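Local coordinates for arginase (Medicago truncatula, PDB 6VSS), which hydrolyses L-arginine to urea and L-ornithine, and agmatine to urea and putrescine, as a homohexameric enzyme with two manganese ions per subunit, at residues 95-100 / 331-336; 85-90 / 311-316. All blocks are in the same frame, centred on the assembly; numbering follows the deposited sequence.

Both contacts belong to one alpha/beta arginase fold built on a parallel sheet of eight strands, and their centres lie about 14 Å apart. Along the chain the segments alternate: 85-90 on helix 84-92, then 95-100 in the loop that follows it, then 311-316 in the loop after strand 305-311, and last 331-336 on helix 323-339. Each contact therefore ties an early part of the chain to a late one. They meet directly where Val332 CG2 packs on Ile88 CG2 at 3.8 Å. The Tyr313 side chain of contact 2 is about 11 Å from a manganese ion, the loop of contact 1 binds L-ornithine, and both contacts adjoin other subunits of the hexamer.

Contact 1 (95-100 / 331-336); sequences DSTNST and LVRELA
A single side chain from helix 323-339 carries nearly the whole contact: the end of Arg333 gives both terminal nitrogens to one backbone oxygen, Asn98 O. In the alpha/beta arginase fold this joins the C-terminal helix to the loop between helix 84-92 and strand 113-118. Arg333 NH2 lies 3.2 Å and NH1 3.3 Å from Asn98 O, which sits at the guanidinium edge, close to its plane. The NH1 bond lies in the carbonyl plane, while NH2 is tilted 35° from it. A bend at chi3 (61°), after an extended chi2, turns the guanidinium to the loop, where NH1 also bonds Ile92 O. Thr97 OG1 comes within 3.5 Å of Arg333 NH1 obliquely, but its hydrogen bond is to Cys94 O. Replacing Arg333 with leucine would probably leave Asn98 O without these two donors and the loop freer to shift. Asp95, Ser96, Thr97 and Asn98 bind L-ornithine, and the loop also meets a second subunit, where Ser96 O bonds His283 ND1 and Asn98 packs on Tyr190. Within the loop, an Asx turn adds a brace, Asn98 OD1 accepting from Thr100 N at 3.2 Å.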
loop_
_atom_site.group_PDB
_atom_site.type_symbol
_atom_site.label_atom_id
_atom_site.label_comp_id
_atom_site.label_asym_id
_atom_site.label_seq_id
_atom_site.Cartn_x
_atom_site.Cartn_y
_atom_site.Cartn_z
ATOM N N ASP B 95 3.812 20.901 -5.338
ATOM C CA ASP B 95 2.604 21.775 -5.388
ATOM C C ASP B 95 1.891 21.978 -4.038
ATOM O O ASP B 95 1.186 22.994 -3.912
ATOM C CB ASP B 95 1.642 21.294 -6.481
ATOM C CG ASP B 95 0.248 21.895 -6.407
ATOM O OD1 ASP B 95 -0.432 21.680 -5.385
ATOM O OD2 ASP B 95 -0.150 22.566 -7.380
ATOM N N SER B 96 2.039 21.057 -3.086
ATOM C CA SER B 96 1.265 21.070 -1.811
ATOM C C SER B 96 1.921 22.019 -0.776
ATOM O O SER B 96 1.251 22.345 0.228
ATOM C CB SER B 96 1.037 19.628 -1.283
ATOM O OG SER B 96 2.175 19.051 -0.631
ATOM N N THR B 97 3.155 22.477 -1.044
ATOM C CA THR B 97 4.047 23.247 -0.140
ATOM C C THR B 97 4.162 24.706 -0.625
ATOM O O THR B 97 4.164 24.891 -1.859
ATOM C CB THR B 97 5.411 22.541 -0.102
ATOM O OG1 THR B 97 6.134 22.709 -1.315
ATOM C CG2 THR B 97 5.283 21.052 0.130
ATOM N N ASN B 98 4.231 25.732 0.237
ATOM C CA ASN B 98 4.643 27.078 -0.260
ATOM C C ASN B 98 6.166 27.038 -0.337
ATOM O O ASN B 98 6.736 26.005 -0.028
ATOM C CB ASN B 98 4.107 28.292 0.518
ATOM C CG ASN B 98 4.341 28.182 2.006
ATOM O OD1 ASN B 98 5.476 27.984 2.444
ATOM N ND2 ASN B 98 3.271 28.285 2.782
ATOM N N SER B 99 6.777 28.114 -0.783
ATOM C CA SER B 99 8.232 28.193 -1.010
ATOM C C SER B 99 8.902 28.990 0.117
ATOM O O SER B 99 9.971 29.519 -0.150
ATOM C CB SER B 99 8.491 28.806 -2.345
ATOM O OG SER B 99 8.332 30.221 -2.258
ATOM N N THR B 100 8.326 29.034 1.325
ATOM C CA THR B 100 8.958 29.692 2.514
ATOM C C THR B 100 9.419 28.649 3.553
ATOM O O THR B 100 8.631 27.789 3.918
ATOM C CB THR B 100 8.040 30.750 3.149
ATOM O OG1 THR B 100 7.584 31.599 2.099
ATOM C CG2 THR B 100 8.738 31.570 4.207
ATOM N N LEU B 331 14.085 18.655 5.226
ATOM C CA LEU B 331 15.479 18.675 5.770
ATOM C C LEU B 331 16.378 19.504 4.852
ATOM O O LEU B 331 17.143 20.311 5.380
ATOM C CB LEU B 331 16.033 17.265 6.013
ATOM C CG LEU B 331 15.202 16.416 6.985
ATOM C CD1 LEU B 331 15.661 14.976 6.942
ATOM C CD2 LEU B 331 15.292 16.968 8.399
ATOM N N VAL B 332 16.281 19.346 3.540
ATOM C CA VAL B 332 17.124 20.124 2.581
ATOM C C VAL B 332 16.773 21.606 2.725
ATOM O O VAL B 332 17.699 22.439 2.784
ATOM C CB VAL B 332 17.005 19.639 1.118
ATOM C CG1 VAL B 332 17.930 20.407 0.204
ATOM C CG2 VAL B 332 17.409 18.177 0.992
ATOM N N ARG B 333 15.491 21.939 2.777
ATOM C CA ARG B 333 15.032 23.352 2.818
ATOM C C ARG B 333 15.557 24.019 4.093
ATOM O O ARG B 333 16.069 25.126 4.024
ATOM C CB ARG B 333 13.510 23.446 2.733
ATOM C CG ARG B 333 12.994 23.254 1.314
ATOM C CD ARG B 333 11.577 22.698 1.259
ATOM N NE ARG B 333 10.641 23.597 1.915
ATOM C CZ ARG B 333 9.511 24.068 1.406
ATOM N NH1 ARG B 333 9.141 23.767 0.177
ATOM N NH2 ARG B 333 8.811 24.946 2.101
ATOM N N GLU B 334 15.493 23.352 5.224
ATOM C CA GLU B 334 15.865 23.991 6.476
ATOM C C GLU B 334 17.397 24.035 6.562
ATOM O O GLU B 334 17.913 24.996 7.103
ATOM C CB GLU B 334 15.134 23.254 7.565
ATOM C CG GLU B 334 13.624 23.350 7.424
ATOM C CD GLU B 334 13.052 24.747 7.625
ATOM O OE1 GLU B 334 13.563 25.499 8.480
ATOM O OE2 GLU B 334 12.122 25.085 6.897
ATOM N N LEU B 335 18.109 23.041 6.041
ATOM C CA LEU B 335 19.592 23.102 5.962
ATOM C C LEU B 335 20.003 24.271 5.073
ATOM O O LEU B 335 20.907 25.021 5.496
ATOM C CB LEU B 335 20.171 21.766 5.477
ATOM C CG LEU B 335 21.698 21.729 5.236
ATOM C CD1 LEU B 335 22.461 22.318 6.393
ATOM C CD2 LEU B 335 22.172 20.290 5.023
ATOM N N ALA B 336 19.411 24.416 3.867
ATOM C CA ALA B 336 19.679 25.555 2.956
ATOM C C ALA B 336 19.425 26.905 3.676
ATOM O O ALA B 336 20.261 27.791 3.552
ATOM C CB ALA B 336 18.893 25.455 1.673
#

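Contact 2 (85-90 / 311-316); sequences PPRIRE and VEYNPQ
Tyr313 sets its ring against two neighbouring residues of helix 84-92, Ile88 and the root of Arg87. Ile88 CG1 approaches Tyr313 CD2 obliquely at 3.8 Å, whereas Arg87 CB lies at the ring edge, in its plane, 3.9 Å from Tyr313 CE2. With CG anti to the backbone N (chi1 171°), the Tyr313 ring reaches toward the helix, and one of its faces is covered near the rim by Pro315 N. The phenol oxygen is held by Asp318 OD2. Thr324 and Ala325 of helix 323-339 also touch the tyrosine side chain, so it is wedged between two helices. Arg87 was modelled in two conformers; in the one described, bends at chi2 and chi3 bring Pro315 CB over one face of the guanidinium, offset toward the rim and 3.7 Å from Arg87 NH2. In that conformer alone, the guanidinium and phenol planes are almost perpendicular, 88° apart. Arg87 also packs on Gln316 of another subunit, placing this side of the contact at an interface of the hexamer. Next to Tyr313, Glu312 is inferred to bind substrate. The arrangement is that of the loop at the C-terminal end of strand 305-311 in the parallel sheet of the arginase fold, which carries Glu312 beside the binuclear manganese site and packs through Tyr313 on helix 84-92.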
loop_
_atom_site.group_PDB
_atom_site.type_symbol
_atom_site.label_atom_id
_atom_site.label_comp_id
_atom_site.label_asym_id
_atom_site.label_seq_id
_atom_site.Cartn_x
_atom_site.Cartn_y
_atom_site.Cartn_z
ATOM N N PRO B 85 18.060 11.622 -5.409
ATOM C CA PRO B 85 18.165 13.060 -5.611
ATOM C C PRO B 85 17.022 13.693 -6.430
ATOM O O PRO B 85 16.481 14.689 -5.971
ATOM C CB PRO B 85 19.573 13.230 -6.180
ATOM C CG PRO B 85 20.347 12.055 -5.630
ATOM C CD PRO B 85 19.328 10.932 -5.665
ATOM N N PRO B 86 16.613 13.181 -7.622
ATOM C CA PRO B 86 15.550 13.786 -8.434
ATOM C C PRO B 86 14.195 13.780 -7.717
ATOM O O PRO B 86 13.430 14.718 -7.901
ATOM C CB PRO B 86 15.425 12.882 -9.678
ATOM C CG PRO B 86 16.797 12.251 -9.769
ATOM C CD PRO B 86 17.213 12.047 -8.320
ATOM N N ARG B 87 13.966 12.783 -6.871
ATOM C CA ARG B 87 12.721 12.687 -6.047
ATOM C C ARG B 87 12.753 13.803 -4.997
ATOM O O ARG B 87 11.751 14.437 -4.814
ATOM C CB ARG B 87 12.558 11.285 -5.449
ATOM C CG ARG B 87 12.157 10.243 -6.480
ATOM C CD ARG B 87 10.728 10.447 -6.956
ATOM N NE ARG B 87 9.772 9.872 -6.005
ATOM C CZ ARG B 87 9.523 8.552 -5.928
ATOM N NH1 ARG B 87 8.643 8.076 -5.057
ATOM N NH2 ARG B 87 10.164 7.714 -6.734
ATOM N N ILE B 88 13.916 14.043 -4.404
ATOM C CA ILE B 88 14.038 15.150 -3.402
ATOM C C ILE B 88 13.834 16.503 -4.097
ATOM O O ILE B 88 12.976 17.271 -3.621
ATOM C CB ILE B 88 15.357 15.079 -2.635
ATOM C CG1 ILE B 88 15.491 13.782 -1.840
ATOM C CG2 ILE B 88 15.512 16.283 -1.714
ATOM C CD1 ILE B 88 16.954 13.537 -1.444
ATOM N N ARG B 89 14.479 16.784 -5.224
ATOM C CA ARG B 89 14.226 18.096 -5.893
ATOM C C ARG B 89 12.738 18.258 -6.217
ATOM O O ARG B 89 12.204 19.350 -6.119
ATOM C CB ARG B 89 15.077 18.281 -7.135
ATOM C CG ARG B 89 16.551 18.306 -6.785
ATOM C CD ARG B 89 17.419 18.602 -7.947
ATOM N NE ARG B 89 17.356 17.463 -8.825
ATOM C CZ ARG B 89 18.263 16.478 -8.849
ATOM N NH1 ARG B 89 19.334 16.536 -8.091
ATOM N NH2 ARG B 89 18.145 15.501 -9.702
ATOM N N GLU B 90 12.112 17.252 -6.757
ATOM C CA GLU B 90 10.688 17.407 -7.100
ATOM C C GLU B 90 9.915 17.765 -5.818
ATOM O O GLU B 90 8.995 18.550 -5.888
ATOM C CB GLU B 90 10.139 16.131 -7.733
ATOM C CG GLU B 90 8.643 16.138 -7.666
ATOM C CD GLU B 90 7.993 14.960 -8.332
ATOM O OE1 GLU B 90 7.955 13.885 -7.709
ATOM O OE2 GLU B 90 7.576 15.125 -9.478
ATOM N N VAL B 311 21.260 12.242 3.087
ATOM C CA VAL B 311 21.571 10.894 2.560
ATOM C C VAL B 311 20.564 9.862 3.040
ATOM O O VAL B 311 19.873 10.161 4.007
ATOM C CB VAL B 311 22.995 10.494 2.937
ATOM C CG1 VAL B 311 23.958 11.525 2.350
ATOM C CG2 VAL B 311 23.211 10.348 4.425
ATOM N N GLU B 312 20.515 8.754 2.285
ATOM C CA GLU B 312 19.894 7.484 2.651
ATOM C C GLU B 312 18.357 7.624 2.521
ATOM O O GLU B 312 17.670 6.639 2.842
ATOM C CB GLU B 312 20.305 7.071 4.077
ATOM C CG GLU B 312 21.748 6.594 4.237
ATOM C CD GLU B 312 22.140 5.219 3.733
ATOM O OE1 GLU B 312 23.368 5.022 3.453
ATOM O OE2 GLU B 312 21.251 4.373 3.551
ATOM N N TYR B 313 17.803 8.688 1.901
ATOM C CA TYR B 313 16.405 8.598 1.405
ATOM C C TYR B 313 16.393 7.480 0.333
ATOM O O TYR B 313 17.208 7.528 -0.589
ATOM C CB TYR B 313 15.825 9.899 0.836
ATOM C CG TYR B 313 14.498 9.694 0.151
ATOM C CD1 TYR B 313 13.504 8.920 0.729
ATOM C CD2 TYR B 313 14.211 10.267 -1.084
ATOM C CE1 TYR B 313 12.272 8.737 0.107
ATOM C CE2 TYR B 313 13.004 10.048 -1.738
ATOM C CZ TYR B 313 12.014 9.310 -1.126
ATOM O OH TYR B 313 10.781 9.146 -1.735
ATOM N N ASN B 314 15.478 6.508 0.478
ATOM C CA ASN B 314 15.292 5.361 -0.448
ATOM C C ASN B 314 13.855 5.411 -0.945
ATOM O O ASN B 314 12.935 4.891 -0.316
ATOM C CB ASN B 314 15.638 4.069 0.309
ATOM C CG ASN B 314 15.632 2.853 -0.597
ATOM O OD1 ASN B 314 15.017 2.899 -1.662
ATOM N ND2 ASN B 314 16.318 1.783 -0.182
ATOM N N PRO B 315 13.606 5.974 -2.135
ATOM C CA PRO B 315 12.253 6.050 -2.664
ATOM C C PRO B 315 11.602 4.693 -2.967
ATOM O O PRO B 315 10.419 4.600 -2.943
ATOM C CB PRO B 315 12.391 6.858 -3.968
ATOM C CG PRO B 315 13.849 7.029 -4.229
ATOM C CD PRO B 315 14.612 6.579 -3.011
ATOM N N GLN B 316 12.386 3.648 -3.175
ATOM C CA GLN B 316 11.859 2.264 -3.338
ATOM C C GLN B 316 11.286 1.756 -2.027
ATOM O O GLN B 316 10.653 0.764 -2.118
ATOM C CB GLN B 316 12.926 1.242 -3.728
ATOM C CG GLN B 316 13.440 1.490 -5.127
ATOM C CD GLN B 316 14.405 0.461 -5.658
ATOM O OE1 GLN B 316 15.600 0.566 -5.444
ATOM N NE2 GLN B 316 13.909 -0.469 -6.466
#